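Citrate lyase, subunit 1 (Methanosaeta concilii, PDB 6HXI) probably catalyses, as one part of ATP citrate lyase, the ATP-driven conversion of citrate and coenzyme A into oxaloacetate and acetyl-CoA. Local coordinates at residues C[161-164]-C[165-168]; C[321-324]-C[325-329]; C[361-364]-C[365-369]. All blocks are in the same frame, centred on the assembly; numbering follows the deposited sequence.

Contact 1 of 3, residues C[161-164]-C[165-168]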
ATOM      1  N   ALA C 161      47.799 -45.033 -22.152  1.00 75.48           N
ATOM      2  CA  ALA C 161      48.297 -46.036 -21.211  1.00 77.10           C
ATOM      3  C   ALA C 161      48.831 -47.294 -21.937  1.00 81.24           C
ATOM      4  O   ALA C 161      49.331 -48.211 -21.277  1.00 83.23           O
ATOM      5  CB  ALA C 161      47.188 -46.419 -20.241  1.00 76.69           C
ATOM      6  N   LEU C 162      48.740 -47.329 -23.289  1.00 75.40           N
ATOM      7  CA  LEU C 162      49.147 -48.478 -24.102  1.00 74.80           C
ATOM      8  C   LEU C 162      50.214 -48.209 -25.159  1.00 79.55           C
ATOM      9  O   LEU C 162      50.144 -47.213 -25.883  1.00 78.09           O
ATOM     10  CB  LEU C 162      47.923 -49.100 -24.817  1.00 71.83           C
ATOM     11  CG  LEU C 162      46.756 -49.573 -23.975  1.00 74.07           C
ATOM     12  CD1 LEU C 162      45.519 -49.697 -24.822  1.00 71.29           C
ATOM     13  CD2 LEU C 162      47.065 -50.889 -23.291  1.00 76.63           C
ATOM     14  N   ASP C 163      51.144 -49.167 -25.313  1.00 77.67           N
ATOM     15  CA  ASP C 163      52.146 -49.144 -26.372  1.00 78.07           C
ATOM     16  C   ASP C 163      51.533 -49.977 -27.499  1.00 79.42           C
ATOM     17  O   ASP C 163      51.651 -51.209 -27.500  1.00 79.72           O
ATOM     18  CB  ASP C 163      53.485 -49.734 -25.896  1.00 83.04           C
ATOM     19  CG  ASP C 163      54.478 -49.997 -27.022  1.00 97.42           C
ATOM     20  OD1 ASP C 163      54.918 -49.022 -27.668  1.00 99.29           O
ATOM     21  OD2 ASP C 163      54.781 -51.185 -27.280  1.00102.98           O
ATOM     22  N   VAL C 164      50.808 -49.299 -28.417  1.00 73.61           N
ATOM     23  CA  VAL C 164      50.123 -49.902 -29.572  1.00 71.69           C
ATOM     24  C   VAL C 164      51.146 -50.533 -30.523  1.00 77.17           C
ATOM     25  O   VAL C 164      50.845 -51.552 -31.145  1.00 77.21           O
ATOM     26  CB  VAL C 164      49.142 -48.916 -30.284  1.00 73.83           C
ATOM     27  CG1 VAL C 164      48.470 -49.565 -31.485  1.00 72.54           C
ATOM     28  CG2 VAL C 164      48.080 -48.387 -29.317  1.00 72.16           C
ATOM     29  N   GLY C 165      52.360 -49.966 -30.550  1.00 75.53           N
ATOM     30  CA  GLY C 165      53.511 -50.436 -31.317  1.00 77.49           C
ATOM     31  C   GLY C 165      53.607 -51.941 -31.408  1.00 83.04           C
ATOM     32  O   GLY C 165      53.723 -52.469 -32.512  1.00 82.78           O
ATOM     33  N   SER C 166      53.485 -52.641 -30.251  1.00 81.42           N
ATOM     34  CA  SER C 166      53.466 -54.106 -30.155  1.00 82.64           C
ATOM     35  C   SER C 166      52.180 -54.660 -30.840  1.00 86.07           C
ATOM     36  O   SER C 166      51.137 -54.911 -30.226  1.00 83.27           O
ATOM     37  CB  SER C 166      53.603 -54.555 -28.709  1.00 87.13           C
ATOM     38  OG  SER C 166      54.755 -53.965 -28.135  1.00 96.70           O
ATOM     39  N   LYS C 167      52.310 -54.774 -32.166  1.00 84.63           N
ATOM     40  CA  LYS C 167      51.388 -55.210 -33.199  1.00 83.76           C
ATOM     41  C   LYS C 167      52.194 -56.195 -34.097  1.00 93.61           C
ATOM     42  O   LYS C 167      53.248 -56.687 -33.662  1.00 96.18           O
ATOM     43  CB  LYS C 167      50.986 -53.967 -33.995  1.00 83.42           C
ATOM     44  CG  LYS C 167      49.634 -54.053 -34.693  1.00 86.77           C
ATOM     45  CD  LYS C 167      48.965 -52.689 -34.846  1.00 83.16           C
ATOM     46  CE  LYS C 167      49.692 -51.744 -35.779  1.00 81.95           C
ATOM     47  NZ  LYS C 167      50.727 -50.948 -35.069  1.00 86.52           N
ATOM     48  N   LEU C 168      51.722 -56.471 -35.335  1.00 91.43           N
ATOM     49  CA  LEU C 168      52.361 -57.424 -36.242  1.00 94.60           C
ATOM     50  C   LEU C 168      53.758 -56.996 -36.728  1.00100.60           C
ATOM     51  O   LEU C 168      53.920 -55.904 -37.284  1.00 98.80           O
ATOM     52  CB  LEU C 168      51.443 -57.782 -37.416  1.00 94.70           C
ATOM     53  CG  LEU C 168      50.317 -58.760 -37.054  1.00100.15           C
ATOM     54  CD1 LEU C 168      49.004 -58.366 -37.693  1.00 98.77           C
ATOM     55  CD2 LEU C 168      50.699 -60.214 -37.355  1.00105.97           C
TER
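Ser166, at the centre of an inverse gamma turn, reaches back over three residues to Asp163 and binds its carboxylate. The turn is closed by a weak backbone bond from Lys167 N to Gly165 O, 2.7 Å long. The side-chain bond runs from Ser166 OG to Asp163 OD2 at 2.9 Å, with the hydroxyl meeting the oxygen nearly in line with its C-O bond. Asp163 can offer that oxygen because its CG is anti to the backbone N (chi1 168°), which swings the carboxylate forward along the chain. Between these two exposed residues, Val164 faces the other way. It is buried against Ile151 of strand 149-154 and Ile183 and Thr184 of helix 173-192, so that this irregular loop of the ATP-grasp domain packs on both strand and helix. Lys167 is buried too: its chain, bent near its end, brings NZ to 4.5 Å from Val164 CG1, while its side chain also touches Phe133, Val179 and Glu180. The loop therefore divides its chemistry by depth. Outside, a neutral hydroxyl serves an anionic oxygen, a pairing that would probably steady the carboxylate without cancelling its charge; inside, a lysine whose NZ is itself hydrogen-bonded runs past both apolar side chains and Glu180.

Contact 2 of 3, residues C[321-324]-C[325-329]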
ATOM      1  N   ILE C 321      -1.408 -45.013 -33.365  1.00 60.98           N
ATOM      2  CA  ILE C 321      -1.744 -46.444 -33.421  1.00 61.42           C
ATOM      3  C   ILE C 321      -3.140 -46.620 -34.015  1.00 66.80           C
ATOM      4  O   ILE C 321      -3.297 -47.413 -34.948  1.00 67.54           O
ATOM      5  CB  ILE C 321      -1.563 -47.164 -32.046  1.00 63.41           C
ATOM      6  CG1 ILE C 321      -0.054 -47.307 -31.704  1.00 62.50           C
ATOM      7  CG2 ILE C 321      -2.293 -48.540 -32.017  1.00 64.44           C
ATOM      8  CD1 ILE C 321       0.258 -47.839 -30.346  1.00 67.53           C
ATOM      9  N   LEU C 322      -4.128 -45.834 -33.518  1.00 62.42           N
ATOM     10  CA  LEU C 322      -5.510 -45.877 -34.001  1.00 63.35           C
ATOM     11  C   LEU C 322      -5.599 -45.538 -35.469  1.00 66.73           C
ATOM     12  O   LEU C 322      -6.264 -46.260 -36.201  1.00 67.43           O
ATOM     13  CB  LEU C 322      -6.451 -44.989 -33.178  1.00 62.98           C
ATOM     14  CG  LEU C 322      -6.719 -45.456 -31.756  1.00 65.92           C
ATOM     15  CD1 LEU C 322      -7.317 -44.370 -30.956  1.00 65.65           C
ATOM     16  CD2 LEU C 322      -7.591 -46.691 -31.722  1.00 67.91           C
ATOM     17  N   ASP C 323      -4.876 -44.494 -35.911  1.00 62.37           N
ATOM     18  CA  ASP C 323      -4.837 -44.071 -37.313  1.00 63.63           C
ATOM     19  C   ASP C 323      -4.468 -45.229 -38.220  1.00 67.42           C
ATOM     20  O   ASP C 323      -5.247 -45.568 -39.102  1.00 69.08           O
ATOM     21  CB  ASP C 323      -3.858 -42.892 -37.527  1.00 64.69           C
ATOM     22  CG  ASP C 323      -3.765 -42.398 -38.964  1.00 78.13           C
ATOM     23  OD1 ASP C 323      -4.781 -42.489 -39.693  1.00 82.03           O
ATOM     24  OD2 ASP C 323      -2.685 -41.915 -39.356  1.00 84.25           O
ATOM     25  N   LEU C 324      -3.299 -45.849 -37.973  1.00 62.82           N
ATOM     26  CA  LEU C 324      -2.732 -46.968 -38.731  1.00 63.21           C
ATOM     27  C   LEU C 324      -3.616 -48.221 -38.754  1.00 69.74           C
ATOM     28  O   LEU C 324      -3.608 -48.960 -39.738  1.00 71.13           O
ATOM     29  CB  LEU C 324      -1.346 -47.320 -38.178  1.00 61.09           C
ATOM     30  CG  LEU C 324      -0.226 -46.312 -38.424  1.00 63.51           C
ATOM     31  CD1 LEU C 324       0.856 -46.446 -37.358  1.00 61.15           C
ATOM     32  CD2 LEU C 324       0.359 -46.474 -39.817  1.00 65.16           C
ATOM     33  N   MET C 325      -4.357 -48.452 -37.663  1.00 66.31           N
ATOM     34  CA  MET C 325      -5.274 -49.566 -37.425  1.00 67.08           C
ATOM     35  C   MET C 325      -6.637 -49.406 -38.150  1.00 72.45           C
ATOM     36  O   MET C 325      -7.356 -50.393 -38.319  1.00 73.24           O
ATOM     37  CB  MET C 325      -5.521 -49.630 -35.915  1.00 67.86           C
ATOM     38  CG  MET C 325      -5.934 -50.965 -35.413  1.00 72.11           C
ATOM     39  SD  MET C 325      -5.959 -50.995 -33.606  1.00 73.98           S
ATOM     40  CE  MET C 325      -6.519 -52.669 -33.363  1.00 71.68           C
ATOM     41  N   THR C 326      -7.004 -48.170 -38.533  1.00 68.99           N
ATOM     42  CA  THR C 326      -8.305 -47.844 -39.129  1.00 71.01           C
ATOM     43  C   THR C 326      -8.235 -47.487 -40.632  1.00 80.02           C
ATOM     44  O   THR C 326      -9.236 -47.050 -41.217  1.00 81.84           O
ATOM     45  CB  THR C 326      -8.992 -46.746 -38.310  1.00 74.84           C
ATOM     46  OG1 THR C 326      -8.177 -45.573 -38.307  1.00 74.56           O
ATOM     47  CG2 THR C 326      -9.323 -47.188 -36.876  1.00 69.25           C
ATOM     48  N   ARG C 327      -7.066 -47.700 -41.256  1.00 77.32           N
ATOM     49  CA  ARG C 327      -6.856 -47.442 -42.671  1.00 79.30           C
ATOM     50  C   ARG C 327      -7.514 -48.542 -43.509  1.00 88.37           C
ATOM     51  O   ARG C 327      -8.303 -48.237 -44.404  1.00 90.06           O
ATOM     52  CB  ARG C 327      -5.358 -47.308 -42.973  1.00 76.85           C
ATOM     53  CG  ARG C 327      -4.798 -45.988 -42.463  1.00 81.66           C
ATOM     54  CD  ARG C 327      -3.287 -45.960 -42.405  1.00 79.69           C
ATOM     55  NE  ARG C 327      -2.812 -44.697 -41.839  1.00 72.35           N
ATOM     56  CZ  ARG C 327      -1.627 -44.149 -42.094  1.00 84.35           C
ATOM     57  NH1 ARG C 327      -0.777 -44.740 -42.927  1.00 58.86           N
ATOM     58  NH2 ARG C 327      -1.289 -42.998 -41.528  1.00 81.23           N
ATOM     59  N   SER C 328      -7.240 -49.814 -43.167  1.00 86.60           N
ATOM     60  CA  SER C 328      -7.776 -50.995 -43.841  1.00 89.33           C
ATOM     61  C   SER C 328      -8.867 -51.679 -43.011  1.00 95.23           C
ATOM     62  O   SER C 328      -8.766 -51.743 -41.785  1.00 92.95           O
ATOM     63  CB  SER C 328      -6.652 -51.984 -44.122  1.00 93.28           C
ATOM     64  OG  SER C 328      -7.071 -53.066 -44.940  1.00106.18           O
ATOM     65  N   LYS C 329      -9.904 -52.194 -43.688  1.00 96.09           N
ATOM     66  CA  LYS C 329     -11.005 -52.919 -43.055  1.00 97.39           C
ATOM     67  C   LYS C 329     -10.741 -54.415 -43.226  1.00102.73           C
ATOM     68  O   LYS C 329     -10.627 -54.906 -44.356  1.00104.28           O
ATOM     69  CB  LYS C 329     -12.362 -52.491 -43.644  1.00102.87           C
ATOM     70  CG  LYS C 329     -13.568 -52.997 -42.858  1.00120.49           C
ATOM     71  CD  LYS C 329     -14.853 -52.306 -43.297  1.00133.28           C
ATOM     72  CE  LYS C 329     -16.083 -52.985 -42.748  1.00144.48           C
ATOM     73  NZ  LYS C 329     -17.268 -52.091 -42.800  1.00153.60           N
TER
HETATM   74  O   HOH W   1      -7.277 -43.866 -40.223  1.00 64.70           O
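From Ile321 O to Met325 N the backbone keeps an ordinary helical bond of 3.1 Å, and Thr326 N bonds to Asp323 O at 3.2 Å, three residues back, meeting that oxygen from above the carbonyl plane, where the helix gives way to loop. Alongside, Asp323 and Arg327 form a salt bridge one turn apart, with NH2 of Arg327 2.8 Å from OD2 of Asp323. The bond is fairly straight (160° at the hydrogen) and lies close to the guanidinium plane, yet it reaches the carboxylate from above its plane; the two flat groups are turned 70° against each other. Leu324 CD2 sits over the centre of one face of the guanidinium, 3.7 Å from Arg327 NH1. This is the C-terminal end of helix 311-325, in the citrate-binding domain, whose alpha/beta fold is related to succinyl-CoA synthetase; Ile321, Leu324 and Met325 press on Trp274 of strand 273-275 in its parallel sheet. Arg327 NH2 has a second anionic partner in Glu247. The other oxygen of Asp323, OD1, accepts a bond from a water at 2.9 Å. That water also donates to Thr326 OG1 at 2.7 Å, a hydroxyl brought back over the helix end by a chi1 of 60°.

Contact 3 of 3, residues C[361-364]-C[365-369]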
ATOM      1  N   GLU C 361     -12.146 -40.009 -29.953  1.00 67.56           N
ATOM      2  CA  GLU C 361     -12.006 -39.363 -31.259  1.00 68.38           C
ATOM      3  C   GLU C 361     -12.112 -40.320 -32.432  1.00 72.74           C
ATOM      4  O   GLU C 361     -12.609 -39.927 -33.490  1.00 74.24           O
ATOM      5  CB  GLU C 361     -10.708 -38.548 -31.337  1.00 68.76           C
ATOM      6  CG  GLU C 361     -10.954 -37.078 -31.054  1.00 82.92           C
ATOM      7  CD  GLU C 361      -9.732 -36.188 -31.118  1.00108.01           C
ATOM      8  OE1 GLU C 361      -9.077 -36.147 -32.185  1.00101.04           O
ATOM      9  OE2 GLU C 361      -9.451 -35.500 -30.109  1.00103.23           O
ATOM     10  N   TYR C 362     -11.638 -41.564 -32.252  1.00 68.17           N
ATOM     11  CA  TYR C 362     -11.660 -42.613 -33.272  1.00 68.54           C
ATOM     12  C   TYR C 362     -12.900 -43.526 -33.198  1.00 72.40           C
ATOM     13  O   TYR C 362     -12.929 -44.537 -33.892  1.00 72.50           O
ATOM     14  CB  TYR C 362     -10.350 -43.427 -33.239  1.00 68.12           C
ATOM     15  CG  TYR C 362      -9.267 -42.812 -34.093  1.00 69.88           C
ATOM     16  CD1 TYR C 362      -8.463 -41.787 -33.603  1.00 70.92           C
ATOM     17  CD2 TYR C 362      -9.068 -43.226 -35.407  1.00 71.98           C
ATOM     18  CE1 TYR C 362      -7.485 -41.193 -34.399  1.00 71.95           C
ATOM     19  CE2 TYR C 362      -8.093 -42.639 -36.212  1.00 72.71           C
ATOM     20  CZ  TYR C 362      -7.307 -41.621 -35.704  1.00 79.36           C
ATOM     21  OH  TYR C 362      -6.348 -41.036 -36.492  1.00 83.56           O
ATOM     22  N   GLN C 363     -13.934 -43.134 -32.407  1.00 68.93           N
ATOM     23  CA  GLN C 363     -15.214 -43.833 -32.179  1.00 70.43           C
ATOM     24  C   GLN C 363     -15.875 -44.410 -33.445  1.00 77.31           C
ATOM     25  O   GLN C 363     -16.238 -45.590 -33.438  1.00 77.74           O
ATOM     26  CB  GLN C 363     -16.202 -42.912 -31.434  1.00 72.37           C
ATOM     27  CG  GLN C 363     -17.552 -43.542 -31.097  1.00 88.12           C
ATOM     28  CD  GLN C 363     -18.511 -42.541 -30.501  1.00112.45           C
ATOM     29  OE1 GLN C 363     -18.825 -42.589 -29.309  1.00105.67           O
ATOM     30  NE2 GLN C 363     -19.017 -41.621 -31.320  1.00110.94           N
ATOM     31  N   GLN C 364     -16.047 -43.585 -34.507  1.00 75.16           N
ATOM     32  CA  GLN C 364     -16.677 -44.012 -35.762  1.00 77.59           C
ATOM     33  C   GLN C 364     -15.808 -45.044 -36.501  1.00 80.83           C
ATOM     34  O   GLN C 364     -16.310 -46.108 -36.891  1.00 81.63           O
ATOM     35  CB  GLN C 364     -16.988 -42.804 -36.658  1.00 80.56           C
ATOM     36  CG  GLN C 364     -18.143 -43.049 -37.632  1.00100.18           C
ATOM     37  CD  GLN C 364     -18.157 -42.080 -38.784  1.00121.09           C
ATOM     38  OE1 GLN C 364     -18.198 -40.854 -38.605  1.00114.26           O
ATOM     39  NE2 GLN C 364     -18.164 -42.615 -39.996  1.00118.14           N
ATOM     40  N   LYS C 365     -14.504 -44.728 -36.659  1.00 75.24           N
ATOM     41  CA  LYS C 365     -13.496 -45.580 -37.298  1.00 74.50           C
ATOM     42  C   LYS C 365     -13.257 -46.900 -36.534  1.00 79.20           C
ATOM     43  O   LYS C 365     -12.920 -47.898 -37.170  1.00 79.50           O
ATOM     44  CB  LYS C 365     -12.184 -44.810 -37.506  1.00 73.81           C
ATOM     45  CG  LYS C 365     -12.041 -44.248 -38.904  1.00 71.64           C
ATOM     46  CD  LYS C 365     -11.000 -43.135 -38.985  1.00 78.49           C
ATOM     47  CE  LYS C 365     -10.962 -42.534 -40.378  1.00 89.22           C
ATOM     48  NZ  LYS C 365     -10.117 -41.312 -40.462  1.00 84.48           N
ATOM     49  N   LEU C 366     -13.459 -46.911 -35.193  1.00 75.42           N
ATOM     50  CA  LEU C 366     -13.316 -48.096 -34.338  1.00 75.16           C
ATOM     51  C   LEU C 366     -14.447 -49.104 -34.576  1.00 82.49           C
ATOM     52  O   LEU C 366     -14.168 -50.302 -34.668  1.00 82.69           O
ATOM     53  CB  LEU C 366     -13.285 -47.720 -32.845  1.00 73.43           C
ATOM     54  CG  LEU C 366     -11.969 -47.211 -32.267  1.00 75.50           C
ATOM     55  CD1 LEU C 366     -12.206 -46.489 -30.971  1.00 73.49           C
ATOM     56  CD2 LEU C 366     -10.992 -48.333 -32.035  1.00 78.34           C
ATOM     57  N   GLN C 367     -15.717 -48.624 -34.654  1.00 81.13           N
ATOM     58  CA  GLN C 367     -16.911 -49.448 -34.887  1.00 83.51           C
ATOM     59  C   GLN C 367     -16.881 -50.051 -36.291  1.00 90.35           C
ATOM     60  O   GLN C 367     -17.092 -51.257 -36.448  1.00 90.89           O
ATOM     61  CB  GLN C 367     -18.205 -48.631 -34.680  1.00 86.29           C
ATOM     62  CG  GLN C 367     -18.439 -48.176 -33.233  1.00100.86           C
ATOM     63  CD  GLN C 367     -19.523 -47.129 -33.071  1.00118.56           C
ATOM     64  OE1 GLN C 367     -20.334 -47.191 -32.144  1.00113.66           O
ATOM     65  NE2 GLN C 367     -19.534 -46.108 -33.920  1.00111.05           N
ATOM     66  N   GLU C 368     -16.580 -49.205 -37.298  1.00 88.44           N
ATOM     67  CA  GLU C 368     -16.487 -49.560 -38.716  1.00 90.88           C
ATOM     68  C   GLU C 368     -15.401 -50.594 -39.024  1.00 94.90           C
ATOM     69  O   GLU C 368     -15.575 -51.369 -39.958  1.00 96.61           O
ATOM     70  CB  GLU C 368     -16.304 -48.301 -39.582  1.00 93.06           C
ATOM     71  CG  GLU C 368     -17.583 -47.488 -39.749  1.00107.82           C
ATOM     72  CD  GLU C 368     -17.459 -46.076 -40.293  1.00128.74           C
ATOM     73  OE1 GLU C 368     -16.333 -45.661 -40.653  1.00131.77           O
ATOM     74  OE2 GLU C 368     -18.496 -45.378 -40.349  1.00115.83           O
ATOM     75  N   ALA C 369     -14.297 -50.619 -38.242  1.00 89.70           N
ATOM     76  CA  ALA C 369     -13.199 -51.569 -38.453  1.00 88.97           C
ATOM     77  C   ALA C 369     -13.292 -52.861 -37.605  1.00 93.94           C
ATOM     78  O   ALA C 369     -12.399 -53.713 -37.702  1.00 93.36           O
ATOM     79  CB  ALA C 369     -11.859 -50.881 -38.253  1.00 87.17           C
TER
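Gln364 carries its CG anti to the backbone N (chi1 -154°), whereas Glu368 holds CG anti to its carbonyl carbon (chi1 -75°), and these two settings, each followed by an extended chain, let amide and carboxylate meet one turn apart. The pair lies on the exposed side of the short helix 363-368, which follows helix 348-361 after a break at Tyr362, the N-cap position of the new helix. Tyr362 O starts the hydrogen-bond ladder by accepting Leu366 N at 2.8 Å, almost straight on the carbonyl; Glu368 N repeats the pattern to Gln364 O at 3.1 Å. The side chain of Leu366 curls over the same carbonyl, with CG 3.3 Å from Tyr362 O and 4.2 Å from Tyr362 CB, and is buried against Leu322, Leu396 and Val398. With only a methyl group, as in an alanine, position Leu366 is likely to leave a gap where Tyr362, Leu322, Leu396 and Val398 now meet the isobutyl group. Lys365, with its extended chain, crosses the tyrosine ring obliquely, its CD 4.0 Å from Tyr362 CE2. On the outer side, Gln364 NE2 gives its N-H to Glu368 OE2 at 2.8 Å, on the syn side of the carboxylate but tilted out of its plane, the two flat groups standing 80° apart.

All three contacts are local, but their places in the fold differ. Contacts 2 and 3 belong to the citrate-binding domain, their centres about 9 Å apart, and they meet directly: Asp323 CB lies 3.3 Å from Tyr362 OH, so the end of helix 311-325 and the start of helix 363-368 share one interface. Contact 1 sits in the ATP-grasp domain, its centre about 58 Å from that of contact 2. Contact 2 is mostly buried through its apolar residues, with its salt bridge on the more exposed side; contact 3 is a surface contact with an amide-carboxylate bond outside and one buried leucine inside; contact 1, partly buried, lies in a loop packed on helix 173-192, and its side-chain bond is hydroxyl to carboxylate.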